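Local coordinates for protein arylmalonate decarboxylase (Bordetella bronchiseptica, PDB 3IXL) that catalyses the cofactor-free decarboxylation of 2-aryl-2-methylmalonates to 2-arylpropionates, releasing carbon dioxide and protonating the product enantioselectively, at residues L27-F33 with F216-V220; T75-F79 with Y126-V130. The protein carries 2 engineered substitutions. Residues are numbered along the deposited sequence.

Interaction 1 of 2, residues L27-F33 with F216-V220; sequences LYPDLPF and FWDAV
In this aspartate/glutamate racemase-like fold of two parallel four-stranded sheets, the connection from helix 23-27 to edge strand 33-37 packs over one side of helix 211-222. L27 is the last helical residue; Y28 (phi/psi -133/68) breaks away and opens a type I beta turn to L31, closed by L31 N to Y28 O at 3.1 Å, after which the backbone extends through P32 into F33. CA atoms pair as L27 with F216 (8.0 Å) and L31 with V220 (8.9 Å), one helical turn further on. No hydrogen bond links the two segments; the contact is apolar and aromatic, burying 335 Å². L27, Y28, L31 and F33 all adopt chi1 m, with their CA-to-CB bonds directed toward the helix. V220 (chi1 t) sets CG2 over the face of the Y28 ring, a CH-pi contact 3.8 Å from the centroid and 10° off the normal, and the same methyl meets L31 CD1 at 3.7 Å. F216 (chi1 -80°, chi2 92°) turns its ring edge to the face of F33 in a T-shaped pair, centroids 5.0 Å apart and planes at 82°, while its CB touches L27 CD1 at 3.9 Å. I9 of strand 8-13 also touches the side chains of F33 and V220. The Y28 ring lies across the helix, bringing Y28 OH to 3.5 Å from W217 CA.

Interaction 2 of 2, residues T75-F79 with Y126-V130; sequences TSLSF and YIDDV. With PAC (2-phenylacetic acid), chain C.
This is a buried contact across the active-site cleft, between the short helix 75-79 after strand 67-72 and the start of helix 128-140, whose N-cap position is I127. The nearest CA atoms are those of S76 and V130, 7.2 Å apart. F79 (chi1 p) swings back so that its CZ meets Y126 CE1 and V130 CG1, both at 3.8 Å; its ring lies obliquely to that of Y126, centroids 5.9 Å apart. V130 CG1 also packs on S76 CB at 3.9 Å. Y126 (chi1 -45°) extends toward the ligand. Phenylacetate O1 accepts hydrogen bonds from T75 N (3.0 Å) and T75 OG1 (2.8 Å). Phenylacetate O2 accepts them from S76 N (2.8 Å), S76 OG (2.7 Å) and Y126 OH (2.7 Å). Y48 OH and S187 OG hydrogen-bond S76 OG and Y126 OH respectively. G189 N adds a further hydrogen bond to the ligand. Five neutral donors from these segments, no basic side chain among them, imply a charge held by neutral groups, resembling an oxyanion hole.

Interactions 1 and 2 lie on opposite sides of the chain's centre, their centres 24 Å apart and their nearest atoms about 9 Å apart, so they do not touch. Along the sequence, interaction 2 is nested within the loop closed by interaction 1. The contact of 75-79 with 126-130 supplies T75, S76 and Y126 to the phenylacetate pocket, whereas that of 27-33 with 216-220 stands back from it: the F216 side chain is about 9 Å from the ligand. Helix 211-222 nevertheless connects the two regions, since S211 at its start hydrogen-bonds T75 OG1, while F216 and V220 further along pack against the 27-33 loop.

Interaction 1 of 2, residues L27-F33 with F216-V220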
loop_
_atom_site.group_PDB
_atom_site.type_symbol
_atom_site.label_atom_id
_atom_site.label_comp_id
_atom_site.label_asym_id
_atom_site.label_seq_id
_atom_site.Cartn_x
_atom_site.Cartn_y
_atom_site.Cartn_z
ATOM N N LEU A 27 -2.247 -12.317 7.105
ATOM C CA LEU A 27 -2.892 -12.553 5.815
ATOM C C LEU A 27 -2.472 -13.862 5.164
ATOM O O LEU A 27 -3.307 -14.618 4.661
ATOM C CB LEU A 27 -2.577 -11.411 4.847
ATOM C CG LEU A 27 -3.175 -10.045 5.164
ATOM C CD1 LEU A 27 -2.518 -8.987 4.292
ATOM C CD2 LEU A 27 -4.668 -10.077 4.940
ATOM N N TYR A 28 -1.162 -14.097 5.154
ATOM C CA TYR A 28 -0.562 -15.210 4.434
ATOM C C TYR A 28 0.432 -15.925 5.341
ATOM O O TYR A 28 1.636 -15.895 5.081
ATOM C CB TYR A 28 0.149 -14.690 3.176
ATOM C CG TYR A 28 -0.765 -14.023 2.164
ATOM C CD1 TYR A 28 -0.822 -12.637 2.064
ATOM C CD2 TYR A 28 -1.547 -14.784 1.290
ATOM C CE1 TYR A 28 -1.646 -12.015 1.130
ATOM C CE2 TYR A 28 -2.377 -14.180 0.352
ATOM C CZ TYR A 28 -2.413 -12.792 0.269
ATOM O OH TYR A 28 -3.233 -12.160 -0.645
ATOM N N PRO A 29 -0.068 -16.590 6.405
ATOM C CA PRO A 29 0.828 -17.168 7.407
ATOM C C PRO A 29 1.760 -18.238 6.860
ATOM O O PRO A 29 2.816 -18.473 7.449
ATOM C CB PRO A 29 -0.124 -17.801 8.431
ATOM C CG PRO A 29 -1.431 -17.890 7.762
ATOM C CD PRO A 29 -1.488 -16.802 6.743
ATOM N N ASP A 30 1.388 -18.863 5.747
ATOM C CA ASP A 30 2.215 -19.941 5.193
ATOM C C ASP A 30 3.075 -19.530 3.997
ATOM O O ASP A 30 3.655 -20.377 3.320
ATOM C CB ASP A 30 1.358 -21.171 4.921
ATOM C CG ASP A 30 0.726 -21.732 6.200
ATOM O OD1 ASP A 30 1.261 -21.483 7.312
ATOM O OD2 ASP A 30 -0.302 -22.423 6.091
ATOM N N LEU A 31 3.181 -18.223 3.759
ATOM C CA LEU A 31 4.068 -17.706 2.720
ATOM C C LEU A 31 5.299 -17.035 3.325
ATOM O O LEU A 31 5.182 -16.350 4.340
ATOM C CB LEU A 31 3.333 -16.717 1.812
ATOM C CG LEU A 31 2.169 -17.245 0.982
ATOM C CD1 LEU A 31 1.757 -16.159 -0.001
ATOM C CD2 LEU A 31 2.508 -18.526 0.233
ATOM N N PRO A 32 6.484 -17.255 2.722
ATOM C CA PRO A 32 7.709 -16.589 3.176
ATOM C C PRO A 32 7.889 -15.197 2.568
ATOM O O PRO A 32 7.796 -15.013 1.343
ATOM C CB PRO A 32 8.812 -17.524 2.687
ATOM C CG PRO A 32 8.241 -18.133 1.425
ATOM C CD PRO A 32 6.743 -18.202 1.619
ATOM N N PHE A 33 8.148 -14.231 3.430
ATOM C CA PHE A 33 8.452 -12.869 3.011
ATOM C C PHE A 33 9.807 -12.471 3.551
ATOM O O PHE A 33 10.145 -12.823 4.679
ATOM C CB PHE A 33 7.397 -11.894 3.544
ATOM C CG PHE A 33 6.022 -12.150 3.014
ATOM C CD1 PHE A 33 5.121 -12.936 3.737
ATOM C CD2 PHE A 33 5.610 -11.620 1.795
ATOM C CE1 PHE A 33 3.845 -13.196 3.251
ATOM C CE2 PHE A 33 4.327 -11.876 1.302
ATOM C CZ PHE A 33 3.449 -12.669 2.022
ATOM N N PHE A 216 0.446 -6.633 0.067
ATOM C CA PHE A 216 0.596 -8.084 0.171
ATOM C C PHE A 216 -0.184 -8.822 -0.900
ATOM O O PHE A 216 0.345 -9.706 -1.553
ATOM C CB PHE A 216 0.191 -8.580 1.565
ATOM C CG PHE A 216 1.257 -8.373 2.595
ATOM C CD1 PHE A 216 1.290 -7.219 3.362
ATOM C CD2 PHE A 216 2.264 -9.323 2.760
ATOM C CE1 PHE A 216 2.303 -7.009 4.292
ATOM C CE2 PHE A 216 3.284 -9.131 3.688
ATOM C CZ PHE A 216 3.311 -7.976 4.450
ATOM N N TRP A 217 -1.444 -8.438 -1.074
ATOM C CA TRP A 217 -2.312 -9.065 -2.063
ATOM C C TRP A 217 -1.675 -8.981 -3.451
ATOM O O TRP A 217 -1.651 -9.951 -4.212
ATOM C CB TRP A 217 -3.665 -8.342 -2.037
ATOM C CG TRP A 217 -4.602 -8.740 -3.135
ATOM C CD1 TRP A 217 -5.438 -9.817 -3.149
ATOM C CD2 TRP A 217 -4.818 -8.041 -4.365
ATOM N NE1 TRP A 217 -6.152 -9.842 -4.331
ATOM C CE2 TRP A 217 -5.785 -8.763 -5.093
ATOM C CE3 TRP A 217 -4.275 -6.880 -4.927
ATOM C CZ2 TRP A 217 -6.221 -8.358 -6.361
ATOM C CZ3 TRP A 217 -4.708 -6.481 -6.186
ATOM C CH2 TRP A 217 -5.670 -7.218 -6.886
ATOM N N ASP A 218 -1.144 -7.810 -3.768
ATOM C CA ASP A 218 -0.585 -7.531 -5.080
ATOM C C ASP A 218 0.737 -8.259 -5.304
ATOM O O ASP A 218 1.001 -8.740 -6.412
ATOM C CB ASP A 218 -0.408 -6.015 -5.205
ATOM C CG ASP A 218 0.280 -5.600 -6.477
ATOM O OD1 ASP A 218 1.441 -5.120 -6.390
ATOM O OD2 ASP A 218 -0.360 -5.704 -7.549
ATOM N N ALA A 219 1.567 -8.346 -4.261
ATOM C CA ALA A 219 2.820 -9.094 -4.353
ATOM C C ALA A 219 2.550 -10.582 -4.549
ATOM O O ALA A 219 3.212 -11.246 -5.353
ATOM C CB ALA A 219 3.659 -8.868 -3.110
ATOM N N VAL A 220 1.557 -11.099 -3.830
ATOM C CA VAL A 220 1.181 -12.507 -3.957
ATOM C C VAL A 220 0.591 -12.774 -5.339
ATOM O O VAL A 220 0.850 -13.817 -5.952
ATOM C CB VAL A 220 0.230 -12.935 -2.819
ATOM C CG1 VAL A 220 -0.332 -14.318 -3.058
ATOM C CG2 VAL A 220 0.962 -12.882 -1.488
#

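Interaction 2 of 2, residues T75-F79 with Y126-V130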
loop_
_atom_site.group_PDB
_atom_site.type_symbol
_atom_site.label_atom_id
_atom_site.label_comp_id
_atom_site.label_asym_id
_atom_site.label_seq_id
_atom_site.Cartn_x
_atom_site.Cartn_y
_atom_site.Cartn_z
ATOM N N THR A 75 3.397 3.449 -0.293
ATOM C CA THR A 75 2.469 4.063 -1.233
ATOM C C THR A 75 3.027 5.414 -1.663
ATOM O O THR A 75 3.214 5.675 -2.859
ATOM C CB THR A 75 1.059 4.255 -0.606
ATOM O OG1 THR A 75 0.832 3.289 0.434
ATOM C CG2 THR A 75 -0.023 4.134 -1.674
ATOM N N SER A 76 3.322 6.262 -0.685
ATOM C CA SER A 76 3.704 7.633 -0.997
ATOM C C SER A 76 5.069 7.757 -1.678
ATOM O O SER A 76 5.252 8.610 -2.544
ATOM C CB SER A 76 3.555 8.548 0.227
ATOM O OG SER A 76 4.310 8.073 1.323
ATOM N N LEU A 77 6.010 6.891 -1.320
ATOM C CA LEU A 77 7.309 6.882 -1.995
ATOM C C LEU A 77 7.124 6.591 -3.479
ATOM O O LEU A 77 7.904 7.064 -4.316
ATOM C CB LEU A 77 8.211 5.821 -1.365
ATOM C CG LEU A 77 9.717 5.774 -1.478
ATOM C CD1 LEU A 77 10.355 7.136 -1.319
ATOM C CD2 LEU A 77 10.147 4.891 -0.337
ATOM N N SER A 78 6.087 5.813 -3.806
ATOM C CA SER A 78 5.814 5.447 -5.191
ATOM C C SER A 78 4.832 6.358 -5.949
ATOM O O SER A 78 4.862 6.367 -7.177
ATOM C CB SER A 78 5.441 3.962 -5.320
ATOM O OG SER A 78 4.343 3.592 -4.498
ATOM N N PHE A 79 4.021 7.152 -5.240
ATOM C CA PHE A 79 3.102 8.082 -5.925
ATOM C C PHE A 79 3.492 9.562 -5.898
ATOM O O PHE A 79 2.884 10.355 -6.630
ATOM C CB PHE A 79 1.611 7.879 -5.524
ATOM C CG PHE A 79 1.239 8.353 -4.120
ATOM C CD1 PHE A 79 1.351 9.701 -3.743
ATOM C CD2 PHE A 79 0.719 7.450 -3.200
ATOM C CE1 PHE A 79 1.002 10.119 -2.460
ATOM C CE2 PHE A 79 0.350 7.852 -1.918
ATOM C CZ PHE A 79 0.489 9.188 -1.543
ATOM N N TYR A 126 -1.739 10.955 6.124
ATOM C CA TYR A 126 -0.744 11.955 5.690
ATOM C C TYR A 126 -1.067 13.411 5.950
ATOM O O TYR A 126 -2.209 13.775 6.239
ATOM C CB TYR A 126 -0.509 11.850 4.184
ATOM C CG TYR A 126 -0.339 10.474 3.596
ATOM C CD1 TYR A 126 -1.165 10.045 2.558
ATOM C CD2 TYR A 126 0.683 9.633 4.024
ATOM C CE1 TYR A 126 -0.994 8.796 1.977
ATOM C CE2 TYR A 126 0.863 8.370 3.452
ATOM C CZ TYR A 126 0.014 7.972 2.424
ATOM O OH TYR A 126 0.174 6.733 1.828
ATOM N N ILE A 127 -0.028 14.239 5.801
ATOM C CA ILE A 127 -0.197 15.699 5.675
ATOM C C ILE A 127 -0.634 16.055 4.247
ATOM O O ILE A 127 -0.494 15.249 3.323
ATOM C CB ILE A 127 1.068 16.502 6.101
ATOM C CG1 ILE A 127 2.285 16.146 5.235
ATOM C CG2 ILE A 127 1.362 16.266 7.590
ATOM C CD1 ILE A 127 3.505 17.076 5.458
ATOM N N ASP A 128 -1.143 17.269 4.065
ATOM C CA ASP A 128 -1.865 17.603 2.842
ATOM C C ASP A 128 -1.064 17.681 1.550
ATOM O O ASP A 128 -1.623 17.423 0.483
ATOM C CB ASP A 128 -2.731 18.853 3.035
ATOM C CG ASP A 128 -4.018 18.553 3.777
ATOM O OD1 ASP A 128 -4.407 17.359 3.890
ATOM O OD2 ASP A 128 -4.659 19.516 4.252
ATOM N N ASP A 129 0.226 17.998 1.620
ATOM C CA ASP A 129 1.030 17.957 0.391
ATOM C C ASP A 129 1.001 16.539 -0.166
ATOM O O ASP A 129 0.859 16.344 -1.373
ATOM C CB ASP A 129 2.475 18.409 0.630
ATOM C CG ASP A 129 3.312 18.448 -0.658
ATOM O OD1 ASP A 129 2.751 18.640 -1.756
ATOM O OD2 ASP A 129 4.541 18.298 -0.546
ATOM N N VAL A 130 1.140 15.559 0.720
ATOM C CA VAL A 130 1.102 14.164 0.307
ATOM C C VAL A 130 -0.317 13.768 -0.151
ATOM O O VAL A 130 -0.467 13.074 -1.157
ATOM C CB VAL A 130 1.645 13.243 1.417
ATOM C CG1 VAL A 130 1.571 11.777 0.998
ATOM C CG2 VAL A 130 3.096 13.605 1.745
HETATM C C1 PAC C . 3.056 5.038 2.779
HETATM C C2 PAC C . 4.037 5.316 3.903
HETATM C "C1'" PAC C . 4.551 4.194 4.782
HETATM C "C2'" PAC C . 4.920 4.558 6.080
HETATM C "C3'" PAC C . 5.417 3.612 6.975
HETATM C "C4'" PAC C . 5.555 2.289 6.568
HETATM C "C5'" PAC C . 5.184 1.913 5.271
HETATM C "C6'" PAC C . 4.691 2.860 4.369
HETATM O O1 PAC C . 2.583 3.890 2.547
HETATM O O2 PAC C . 2.738 6.048 2.089
#